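Histone acetyltransferase, ELP3 family (Methanocaldococcus infernus, PDB 6IA8) catalyses carboxymethylation of the wobble uridine at position 34 of tRNAs, using acetyl-CoA, S-adenosyl-L-methionine and a [4Fe-4S] cluster. Local coordinates at residues M472-A477 and R503-K508; L243-G248 and E400-T405; K169-A174 and M205-A210; E273-T276 and M281-M284. All coordinates share one frame; numbering follows the deposited sequence.

From the N terminus, contact 3 comes first: it closes a loop through strand 184-192 and joins two helices on the outside of the parallel sheet of the radical SAM domain. Contact 2 opens next, on helix 234-245, and closes more than 150 residues later at the hairpin 400-405, tying that domain to the acetyltransferase domain. Within its span lies contact 4, a short closure between helix 264-276 and the approach to strand 284-287; the two touch, Lys245 NZ probably bonding to Met281 O and Ala401 packing on the Met281 side chain. Contact 1 follows separately in the acetyltransferase domain, where helix 469-484 meets the turn after helix 499-504. No loops cross.

Contact 1 (M472-A477 and R503-K508); sequences MLMKEA and RKLGYK. With SO4 (sulfate ion), chain G.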
loop_
_atom_site.group_PDB
_atom_site.type_symbol
_atom_site.label_atom_id
_atom_site.label_comp_id
_atom_site.label_asym_id
_atom_site.label_seq_id
_atom_site.Cartn_x
_atom_site.Cartn_y
_atom_site.Cartn_z
ATOM N N MET A 472 -12.552 -17.906 5.973
ATOM C CA MET A 472 -13.407 -18.238 4.835
ATOM C C MET A 472 -12.792 -17.755 3.519
ATOM O O MET A 472 -12.871 -18.445 2.496
ATOM C CB MET A 472 -14.800 -17.637 5.038
ATOM C CG MET A 472 -15.643 -18.348 6.071
ATOM S SD MET A 472 -17.371 -17.803 6.044
ATOM C CE MET A 472 -17.264 -16.261 6.953
ATOM N N LEU A 473 -12.171 -16.577 3.505
ATOM C CA LEU A 473 -11.515 -16.140 2.278
ATOM C C LEU A 473 -10.347 -17.056 1.921
ATOM O O LEU A 473 -10.134 -17.371 0.743
ATOM C CB LEU A 473 -11.043 -14.694 2.421
ATOM C CG LEU A 473 -12.130 -13.613 2.417
ATOM C CD1 LEU A 473 -11.587 -12.263 2.815
ATOM C CD2 LEU A 473 -12.775 -13.550 1.024
ATOM N N MET A 474 -9.569 -17.487 2.919
ATOM C CA MET A 474 -8.461 -18.400 2.641
ATOM C C MET A 474 -8.972 -19.727 2.097
ATOM O O MET A 474 -8.402 -20.277 1.142
ATOM C CB MET A 474 -7.627 -18.626 3.900
ATOM C CG MET A 474 -6.863 -17.376 4.342
ATOM S SD MET A 474 -5.516 -16.946 3.163
ATOM C CE MET A 474 -4.457 -18.360 3.475
ATOM N N LYS A 475 -10.049 -20.256 2.686
ATOM C CA LYS A 475 -10.588 -21.518 2.194
ATOM C C LYS A 475 -11.020 -21.368 0.737
ATOM O O LYS A 475 -10.794 -22.257 -0.101
ATOM C CB LYS A 475 -11.756 -21.970 3.079
ATOM C CG LYS A 475 -12.149 -23.429 2.869
ATOM N N GLU A 476 -11.678 -20.255 0.417
ATOM C CA GLU A 476 -12.135 -20.052 -0.957
ATOM C C GLU A 476 -10.953 -19.863 -1.898
ATOM O O GLU A 476 -10.942 -20.372 -3.025
ATOM C CB GLU A 476 -13.061 -18.847 -1.039
ATOM C CG GLU A 476 -13.576 -18.550 -2.435
ATOM C CD GLU A 476 -14.605 -19.539 -2.918
ATOM O OE1 GLU A 476 -14.978 -19.454 -4.094
ATOM O OE2 GLU A 476 -15.034 -20.409 -2.132
ATOM N N ALA A 477 -9.909 -19.193 -1.428
ATOM C CA ALA A 477 -8.715 -19.051 -2.257
ATOM C C ALA A 477 -8.080 -20.409 -2.550
ATOM O O ALA A 477 -7.660 -20.690 -3.688
ATOM C CB ALA A 477 -7.702 -18.127 -1.571
ATOM N N ARG A 503 0.141 -20.145 10.371
ATOM C CA ARG A 503 0.458 -21.445 10.940
ATOM C C ARG A 503 -0.793 -22.102 11.499
ATOM O O ARG A 503 -0.989 -23.309 11.328
ATOM C CB ARG A 503 1.523 -21.321 12.030
ATOM C CG ARG A 503 2.879 -20.950 11.491
ATOM C CD ARG A 503 4.014 -21.158 12.551
ATOM N NE ARG A 503 5.294 -20.740 11.985
ATOM C CZ ARG A 503 5.902 -19.586 12.247
ATOM N NH1 ARG A 503 5.361 -18.717 13.097
ATOM N NH2 ARG A 503 7.066 -19.308 11.663
ATOM N N LYS A 504 -1.650 -21.325 12.169
ATOM C CA LYS A 504 -2.912 -21.866 12.670
ATOM C C LYS A 504 -3.751 -22.462 11.540
ATOM O O LYS A 504 -4.550 -23.372 11.773
ATOM C CB LYS A 504 -3.714 -20.773 13.381
ATOM C CG LYS A 504 -3.465 -20.620 14.868
ATOM C CD LYS A 504 -2.261 -19.758 15.174
ATOM C CE LYS A 504 -2.144 -19.487 16.671
ATOM N NZ LYS A 504 -3.246 -18.621 17.184
ATOM N N LEU A 505 -3.613 -21.950 10.324
ATOM C CA LEU A 505 -4.371 -22.453 9.186
ATOM C C LEU A 505 -3.639 -23.551 8.418
ATOM O O LEU A 505 -4.034 -23.870 7.291
ATOM C CB LEU A 505 -4.713 -21.296 8.237
ATOM C CG LEU A 505 -5.451 -20.109 8.854
ATOM C CD1 LEU A 505 -5.892 -19.156 7.786
ATOM C CD2 LEU A 505 -6.643 -20.587 9.674
ATOM N N GLY A 506 -2.588 -24.129 8.992
ATOM C CA GLY A 506 -1.890 -25.236 8.369
ATOM C C GLY A 506 -0.736 -24.861 7.462
ATOM O O GLY A 506 -0.189 -25.738 6.786
ATOM N N TYR A 507 -0.355 -23.596 7.409
ATOM C CA TYR A 507 0.750 -23.170 6.569
ATOM C C TYR A 507 2.065 -23.307 7.324
ATOM O O TYR A 507 2.109 -23.270 8.557
ATOM C CB TYR A 507 0.545 -21.719 6.117
ATOM C CG TYR A 507 -0.548 -21.560 5.076
ATOM C CD1 TYR A 507 -1.881 -21.650 5.430
ATOM C CD2 TYR A 507 -0.243 -21.331 3.735
ATOM C CE1 TYR A 507 -2.905 -21.528 4.464
ATOM C CE2 TYR A 507 -1.232 -21.195 2.786
ATOM C CZ TYR A 507 -2.564 -21.322 3.149
ATOM O OH TYR A 507 -3.551 -21.225 2.195
ATOM N N LYS A 508 3.142 -23.445 6.563
ATOM C CA LYS A 508 4.488 -23.525 7.101
ATOM C C LYS A 508 5.401 -22.595 6.311
ATOM O O LYS A 508 5.117 -22.245 5.162
ATOM C CB LYS A 508 5.040 -24.957 7.023
ATOM C CG LYS A 508 4.254 -25.995 7.806
HETATM S S SO4 G . 7.133 -23.263 10.407
HETATM O O1 SO4 G . 6.347 -22.208 9.776
HETATM O O2 SO4 G . 6.230 -24.159 11.121
HETATM O O3 SO4 G . 8.082 -22.664 11.338
HETATM O O4 SO4 G . 7.865 -24.017 9.397
#
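Three successive torsions of the same sense (chi1 -68°, chi2 -69°, chi3 -68°) coil the side chain of Met474 and carry its methyl group to Tyr507. CG sits beside the backbone N and turns toward Leu505, whose CD1 lies 4.0 Å from Met474 CG, the two side chains crossing at roughly a right angle. Further along, Met474 CE approaches the phenol end of the tyrosine obliquely, 3.5 Å from Tyr507 CZ and 3.3 Å from Tyr507 OH. The hydroxyl is not left to the methyl alone, because it is hydrogen-bonded to Glu478, one turn further along the methionine's own helix. One tyrosine thus meets helix 469-484 through both apolar packing and a polar bond.

The turn that presents Leu505 and Tyr507 is a Schellman motif ending helix 499-504, with Gly506 at its positive-phi position and Gly506 N bonded to Arg503 O at 2.9 Å. On Arg503 an extended chain delivers NE to a sulfate, probably from the crystallisation liquor; NE donates to sulfate O1 at 2.9 Å in a nearly straight bond at the guanidinium edge, while NH1 forms a salt bridge with Glu179. A leucine here would probably leave the sulfate without this donor and Glu179 without this salt-bridge partner. The sulfate is also held by the backbone N of Arg509.

Met474 lies close to Leu446, which by similarity binds acetyl-CoA. Around this part of the GNAT fold, Met474 rests on Leu423 of strand 418-427 and Val492 of strand 489-492, while Tyr507 packs on strands 489-492 and 513-517.

Contact 2 (L243-G248 and E400-T405); sequences LLKDSG and EASGGT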
loop_
_atom_site.group_PDB
_atom_site.type_symbol
_atom_site.label_atom_id
_atom_site.label_comp_id
_atom_site.label_asym_id
_atom_site.label_seq_id
_atom_site.Cartn_x
_atom_site.Cartn_y
_atom_site.Cartn_z
ATOM N N LEU A 243 7.610 -7.883 -11.830
ATOM C CA LEU A 243 8.480 -8.655 -10.953
ATOM C C LEU A 243 7.935 -8.670 -9.531
ATOM O O LEU A 243 8.032 -9.683 -8.835
ATOM C CB LEU A 243 9.889 -8.079 -10.977
ATOM C CG LEU A 243 10.653 -8.228 -12.296
ATOM C CD1 LEU A 243 11.948 -7.435 -12.212
ATOM C CD2 LEU A 243 10.933 -9.683 -12.589
ATOM N N LEU A 244 7.370 -7.546 -9.081
ATOM C CA LEU A 244 6.786 -7.474 -7.742
ATOM C C LEU A 244 5.561 -8.379 -7.640
ATOM O O LEU A 244 5.437 -9.176 -6.701
ATOM C CB LEU A 244 6.420 -6.017 -7.417
ATOM C CG LEU A 244 7.613 -5.096 -7.127
ATOM C CD1 LEU A 244 7.136 -3.638 -7.151
ATOM C CD2 LEU A 244 8.288 -5.418 -5.864
ATOM N N LYS A 245 4.651 -8.279 -8.611
ATOM C CA LYS A 245 3.443 -9.094 -8.596
ATOM C C LYS A 245 3.788 -10.576 -8.635
ATOM O O LYS A 245 3.191 -11.377 -7.910
ATOM C CB LYS A 245 2.565 -8.736 -9.786
ATOM C CG LYS A 245 1.787 -7.400 -9.705
ATOM C CD LYS A 245 0.823 -7.371 -8.512
ATOM C CE LYS A 245 -0.114 -6.169 -8.639
ATOM N NZ LYS A 245 -1.119 -6.435 -9.700
ATOM N N ASP A 246 4.754 -10.965 -9.474
ATOM C CA ASP A 246 5.131 -12.367 -9.603
ATOM C C ASP A 246 5.984 -12.841 -8.447
ATOM O O ASP A 246 6.333 -14.014 -8.420
ATOM C CB ASP A 246 5.849 -12.605 -10.944
ATOM C CG ASP A 246 4.865 -12.632 -12.114
ATOM O OD1 ASP A 246 3.649 -12.926 -11.868
ATOM O OD2 ASP A 246 5.302 -12.386 -13.254
ATOM N N SER A 247 6.339 -11.966 -7.510
ATOM C CA SER A 247 6.943 -12.353 -6.245
ATOM C C SER A 247 5.956 -12.240 -5.086
ATOM O O SER A 247 6.354 -12.368 -3.928
ATOM C CB SER A 247 8.175 -11.484 -6.001
ATOM O OG SER A 247 9.096 -11.598 -7.094
ATOM N N GLY A 248 4.680 -12.002 -5.371
ATOM C CA GLY A 248 3.658 -11.992 -4.338
ATOM C C GLY A 248 3.525 -10.697 -3.564
ATOM O O GLY A 248 2.816 -10.661 -2.553
ATOM N N GLU A 400 -6.839 -9.058 -15.552
ATOM C CA GLU A 400 -5.513 -9.360 -16.063
ATOM C C GLU A 400 -4.550 -8.285 -15.596
ATOM O O GLU A 400 -4.862 -7.097 -15.727
ATOM C CB GLU A 400 -5.543 -9.372 -17.584
ATOM C CG GLU A 400 -4.236 -9.747 -18.230
ATOM C CD GLU A 400 -4.018 -11.260 -18.293
ATOM O OE1 GLU A 400 -2.862 -11.682 -18.500
ATOM O OE2 GLU A 400 -4.997 -12.020 -18.124
ATOM N N ALA A 401 -3.361 -8.695 -15.140
ATOM C CA ALA A 401 -2.326 -7.769 -14.690
ATOM C C ALA A 401 -0.948 -8.399 -14.816
ATOM O O ALA A 401 -0.739 -9.541 -14.388
ATOM C CB ALA A 401 -2.570 -7.366 -13.239
ATOM N N SER A 402 -0.030 -7.663 -15.438
ATOM C CA SER A 402 1.352 -8.098 -15.595
ATOM C C SER A 402 1.423 -9.536 -16.111
ATOM O O SER A 402 2.140 -10.391 -15.571
ATOM C CB SER A 402 2.112 -7.955 -14.271
ATOM O OG SER A 402 2.119 -6.616 -13.780
ATOM N N GLY A 403 0.660 -9.801 -17.174
ATOM C CA GLY A 403 0.714 -11.086 -17.845
ATOM C C GLY A 403 0.024 -12.223 -17.121
ATOM O O GLY A 403 -0.022 -13.344 -17.642
ATOM N N GLY A 404 -0.496 -11.988 -15.934
ATOM C CA GLY A 404 -1.155 -13.041 -15.187
ATOM C C GLY A 404 -2.577 -12.677 -14.810
ATOM O O GLY A 404 -3.135 -11.718 -15.357
ATOM N N THR A 405 -3.175 -13.438 -13.892
ATOM C CA THR A 405 -4.555 -13.231 -13.476
ATOM C C THR A 405 -4.589 -12.882 -11.999
ATOM O O THR A 405 -3.996 -13.592 -11.172
ATOM C CB THR A 405 -5.413 -14.464 -13.735
ATOM O OG1 THR A 405 -5.431 -14.723 -15.137
ATOM C CG2 THR A 405 -6.845 -14.237 -13.268
HETATM O O HOH W 1 0.054 -5.595 -12.112
#
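A tight beta hairpin of the acetyltransferase domain, turning through Ser402 and Gly403, is set against the C-terminal end of helix 234-245 in the radical SAM domain, where Lys245 receives it. The lysine leaves the helix with CG beside its backbone N, and bends at chi2 (-60°) and chi4 (74°) fold it along the hairpin. Its CG passes 4.2 Å from Ser402 OG, and its NZ ends 3.9 Å from Ala401 CB. No direct hydrogen bond joins the segments; a water does so instead, accepting from Lys245 NZ at 2.8 Å and donating to Ser402 OG at 2.8 Å. The ammonium is further held by a salt bridge to Glu406 and a bond to Met281 O, so a buried charge is well supplied with partners.

Each segment contains a tight turn. The hairpin runs through a type I' turn from Ala401 to Gly404, closed by Gly404 N to Ala401 O at 2.9 Å, with Ser402 and Gly403 both at positive phi. The helix ends in a Schellman motif at Gly248, whose N bonds to Lys245 O at 3.0 Å, while Ser247 OG returns to Leu243 O at 2.8 Å. Beside the lysine, Asp246, whose OD2 accepts from Gln242, forms a salt bridge through OD1 with Arg426, and NH2 of that arginine also reaches Ser402 O, placing one guanidinium between the two segments.

Contact 3 (K169-A174 and M205-A210); sequences KSLEEA and MLKLGA
Lys207 NZ is gripped by two groups, the carboxylate of Asp153 in a salt bridge and the side-chain oxygen of Gln204, and on the way there the lysine chain, bent at chi3, passes Leu171. Its CE lies 4.4 Å from Leu171 CD2, a light touch. The same methyl meets Leu208 more firmly, with Leu171 CD2 and Leu208 CD2 3.8 Å apart and the two leucines crossing at about a right angle. Leu171 reaches across because its CG stands opposite the backbone N (chi1 173°). On Leu208 the bond to CB points away from 169-174, yet the branch carrying CD2 comes back to the meeting point. Lys207 O, also close to Leu171 CD2, accepts from the side chain of Gln175 one turn further along helix 171-178, adding a polar link between the helices.

Both helices have a capped end close to the contact. Ser170 is the N-cap of helix 171-178, its OG accepting from Glu173 N at 3.1 Å, while Glu173 OE2 takes Lys169 N at 2.6 Å, nearly end-on. Glu173 lies in the first turn, where its negative charge is probably favoured by the helix dipole. Helix 199-208 stops in a Schellman motif: Gly209, at positive phi, bonds through its N to Leu206 O at 3.0 Å, and Ala210 N reaches Met205 O.

The contact is structural packing, away from the cluster and acetyl-CoA sites. Leu208 also packs on helix 149-164 and on Ile190 of strand 184-192; helix 171-178 lies alongside, through Leu171 against Leu208 and Ala174 against Asp161 of helix 149-164.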
loop_
_atom_site.group_PDB
_atom_site.type_symbol
_atom_site.label_atom_id
_atom_site.label_comp_id
_atom_site.label_asym_id
_atom_site.label_seq_id
_atom_site.Cartn_x
_atom_site.Cartn_y
_atom_site.Cartn_z
ATOM N N LYS A 169 20.867 -10.388 17.989
ATOM C CA LYS A 169 22.181 -10.631 17.411
ATOM C C LYS A 169 22.185 -10.436 15.902
ATOM O O LYS A 169 23.258 -10.295 15.309
ATOM C CB LYS A 169 22.665 -12.055 17.731
ATOM N N SER A 170 21.018 -10.414 15.267
ATOM C CA SER A 170 20.950 -10.389 13.816
ATOM C C SER A 170 19.530 -10.063 13.385
ATOM O O SER A 170 18.577 -10.181 14.162
ATOM C CB SER A 170 21.376 -11.738 13.235
ATOM O OG SER A 170 20.325 -12.675 13.386
ATOM N N LEU A 171 19.409 -9.651 12.125
ATOM C CA LEU A 171 18.101 -9.415 11.531
ATOM C C LEU A 171 17.192 -10.624 11.698
ATOM O O LEU A 171 16.058 -10.501 12.169
ATOM C CB LEU A 171 18.268 -9.083 10.055
ATOM C CG LEU A 171 16.970 -8.967 9.233
ATOM C CD1 LEU A 171 16.094 -7.808 9.705
ATOM C CD2 LEU A 171 17.293 -8.789 7.758
ATOM N N GLU A 172 17.683 -11.805 11.321
ATOM C CA GLU A 172 16.872 -13.018 11.404
ATOM C C GLU A 172 16.396 -13.277 12.828
ATOM O O GLU A 172 15.261 -13.714 13.043
ATOM C CB GLU A 172 17.674 -14.212 10.883
ATOM C CG GLU A 172 16.936 -15.532 10.891
ATOM C CD GLU A 172 17.814 -16.692 10.439
ATOM O OE1 GLU A 172 19.036 -16.490 10.278
ATOM O OE2 GLU A 172 17.282 -17.804 10.244
ATOM N N GLU A 173 17.233 -13.012 13.822
ATOM C CA GLU A 173 16.776 -13.229 15.188
ATOM C C GLU A 173 15.706 -12.217 15.587
ATOM O O GLU A 173 14.738 -12.578 16.266
ATOM C CB GLU A 173 17.936 -13.172 16.171
ATOM C CG GLU A 173 17.499 -13.558 17.580
ATOM C CD GLU A 173 18.566 -13.297 18.638
ATOM O OE1 GLU A 173 18.394 -13.763 19.782
ATOM O OE2 GLU A 173 19.557 -12.620 18.323
ATOM N N ALA A 174 15.879 -10.943 15.202
ATOM C CA ALA A 174 14.873 -9.924 15.491
ATOM C C ALA A 174 13.539 -10.268 14.830
ATOM O O ALA A 174 12.458 -10.030 15.395
ATOM C CB ALA A 174 15.372 -8.563 15.008
ATOM N N MET A 205 14.453 -7.319 -0.460
ATOM C CA MET A 205 13.270 -6.822 0.229
ATOM C C MET A 205 12.488 -7.954 0.863
ATOM O O MET A 205 11.999 -7.810 1.982
ATOM C CB MET A 205 12.398 -6.012 -0.725
ATOM C CG MET A 205 13.032 -4.649 -1.051
ATOM S SD MET A 205 12.068 -3.574 -2.104
ATOM C CE MET A 205 11.845 -4.612 -3.468
ATOM N N LEU A 206 12.344 -9.079 0.166
ATOM C CA LEU A 206 11.714 -10.246 0.774
ATOM C C LEU A 206 12.494 -10.732 1.997
ATOM O O LEU A 206 11.900 -11.130 3.002
ATOM C CB LEU A 206 11.593 -11.368 -0.257
ATOM C CG LEU A 206 10.583 -11.125 -1.378
ATOM C CD1 LEU A 206 10.795 -12.081 -2.539
ATOM C CD2 LEU A 206 9.203 -11.263 -0.789
ATOM N N LYS A 207 13.828 -10.732 1.925
ATOM C CA LYS A 207 14.625 -11.119 3.089
ATOM C C LYS A 207 14.310 -10.234 4.288
ATOM O O LYS A 207 14.283 -10.703 5.431
ATOM C CB LYS A 207 16.117 -11.043 2.752
ATOM C CG LYS A 207 17.027 -11.748 3.774
ATOM C CD LYS A 207 18.511 -11.520 3.458
ATOM C CE LYS A 207 19.002 -10.188 4.007
ATOM N NZ LYS A 207 20.342 -9.812 3.505
ATOM N N LEU A 208 14.095 -8.945 4.049
ATOM C CA LEU A 208 13.804 -8.018 5.133
ATOM C C LEU A 208 12.419 -8.233 5.735
ATOM O O LEU A 208 12.145 -7.715 6.819
ATOM C CB LEU A 208 13.901 -6.588 4.619
ATOM C CG LEU A 208 15.245 -6.110 4.101
ATOM C CD1 LEU A 208 15.155 -4.751 3.455
ATOM C CD2 LEU A 208 16.284 -6.097 5.223
ATOM N N GLY A 209 11.526 -8.935 5.046
ATOM C CA GLY A 209 10.157 -9.085 5.495
ATOM C C GLY A 209 9.168 -8.143 4.847
ATOM O O GLY A 209 8.064 -7.959 5.382
ATOM N N ALA A 210 9.527 -7.533 3.724
ATOM C CA ALA A 210 8.631 -6.588 3.068
ATOM C C ALA A 210 7.368 -7.284 2.602
ATOM O O ALA A 210 7.405 -8.432 2.161
ATOM C CB ALA A 210 9.319 -5.923 1.868
#

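Contact 4 (E273-T276 and M281-M284); sequences EIFT and MPDM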
loop_
_atom_site.group_PDB
_atom_site.type_symbol
_atom_site.label_atom_id
_atom_site.label_comp_id
_atom_site.label_asym_id
_atom_site.label_seq_id
_atom_site.Cartn_x
_atom_site.Cartn_y
_atom_site.Cartn_z
ATOM N N GLU A 273 -5.705 4.696 -17.871
ATOM C CA GLU A 273 -4.785 3.703 -18.390
ATOM C C GLU A 273 -4.247 2.829 -17.274
ATOM O O GLU A 273 -4.115 1.619 -17.458
ATOM C CB GLU A 273 -3.643 4.371 -19.147
ATOM C CG GLU A 273 -2.776 3.401 -19.907
ATOM C CD GLU A 273 -1.769 4.101 -20.798
ATOM O OE1 GLU A 273 -1.997 5.291 -21.129
ATOM O OE2 GLU A 273 -0.757 3.463 -21.141
ATOM N N ILE A 274 -3.947 3.413 -16.107
ATOM C CA ILE A 274 -3.366 2.664 -14.996
ATOM C C ILE A 274 -4.317 1.589 -14.491
ATOM O O ILE A 274 -3.870 0.572 -13.926
ATOM C CB ILE A 274 -2.968 3.656 -13.878
ATOM C CG1 ILE A 274 -1.655 4.368 -14.290
ATOM C CG2 ILE A 274 -2.831 2.967 -12.567
ATOM C CD1 ILE A 274 -1.294 5.561 -13.433
ATOM N N PHE A 275 -5.626 1.788 -14.669
ATOM C CA PHE A 275 -6.611 0.828 -14.168
ATOM C C PHE A 275 -7.201 -0.085 -15.242
ATOM O O PHE A 275 -8.039 -0.955 -14.909
ATOM C CB PHE A 275 -7.749 1.569 -13.459
ATOM C CG PHE A 275 -7.279 2.416 -12.299
ATOM C CD1 PHE A 275 -6.362 1.910 -11.395
ATOM C CD2 PHE A 275 -7.724 3.720 -12.149
ATOM C CE1 PHE A 275 -5.889 2.706 -10.347
ATOM C CE2 PHE A 275 -7.294 4.488 -11.096
ATOM C CZ PHE A 275 -6.373 3.984 -10.210
ATOM N N THR A 276 -6.811 0.100 -16.520
ATOM C CA THR A 276 -7.390 -0.669 -17.623
ATOM C C THR A 276 -6.341 -1.177 -18.614
ATOM O O THR A 276 -6.704 -1.778 -19.634
ATOM C CB THR A 276 -8.459 0.128 -18.408
ATOM O OG1 THR A 276 -7.884 1.305 -19.014
ATOM C CG2 THR A 276 -9.621 0.541 -17.525
ATOM N N MET A 281 -2.163 -1.713 -13.396
ATOM C CA MET A 281 -3.047 -2.349 -12.427
ATOM C C MET A 281 -2.424 -2.445 -11.022
ATOM O O MET A 281 -2.353 -3.526 -10.434
ATOM C CB MET A 281 -3.463 -3.716 -12.933
ATOM C CG MET A 281 -3.739 -3.773 -14.387
ATOM S SD MET A 281 -5.210 -2.852 -14.964
ATOM C CE MET A 281 -6.528 -4.057 -14.729
ATOM N N PRO A 282 -2.031 -1.322 -10.443
ATOM C CA PRO A 282 -1.506 -1.348 -9.073
ATOM C C PRO A 282 -2.595 -1.698 -8.079
ATOM O O PRO A 282 -3.779 -1.470 -8.332
ATOM C CB PRO A 282 -1.026 0.087 -8.842
ATOM C CG PRO A 282 -1.958 0.930 -9.702
ATOM C CD PRO A 282 -2.178 0.053 -10.965
ATOM N N ASP A 283 -2.161 -2.201 -6.911
ATOM C CA ASP A 283 -3.078 -2.460 -5.807
ATOM C C ASP A 283 -3.496 -1.175 -5.106
ATOM O O ASP A 283 -4.570 -1.121 -4.496
ATOM C CB ASP A 283 -2.444 -3.381 -4.767
ATOM C CG ASP A 283 -2.015 -4.720 -5.332
ATOM O OD1 ASP A 283 -2.853 -5.324 -5.985
ATOM O OD2 ASP A 283 -0.835 -5.122 -5.104
ATOM N N MET A 284 -2.632 -0.167 -5.119
ATOM C CA MET A 284 -2.812 1.018 -4.298
ATOM C C MET A 284 -2.202 2.170 -5.066
ATOM O O MET A 284 -1.253 1.974 -5.834
ATOM C CB MET A 284 -2.151 0.820 -2.916
ATOM C CG MET A 284 -2.133 2.009 -2.032
ATOM S SD MET A 284 -1.280 1.630 -0.484
ATOM C CE MET A 284 -1.572 -0.133 -0.274
#
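Met281 N donates to Ile274 O at 2.9 Å, a bent bond of 143° lying in the carbonyl plane, and so ties the loop back to the last turn of helix 264-276. Met281 has left-handed helical phi/psi, and Met281 CA comes within 5.1 Å of Phe275 CA. The next residue wedges in: Pro282 CD lies 3.4 Å from Ile274 CG2, tighter than usual for two carbons, and the ring crosses the isoleucine at about a right angle. Ile274 CG2 is placed there by standing opposite its backbone N.

This is the return of a beta-alpha-beta crossover in the radical SAM domain, where strand 250-255 leads into the helix and parallel strand 284-287 follows. Phe275 CE1 reaches Pro282 CG obliquely at 4.4 Å. Bent at chi2 and chi3, Met281 curls around to lay SD 3.4 Å from Phe275 O. An alanine here keeps the backbone bond but would probably open a gap beside the Phe275 carbonyl and Tyr399 of strand 392-401, where the methionine side chain now packs.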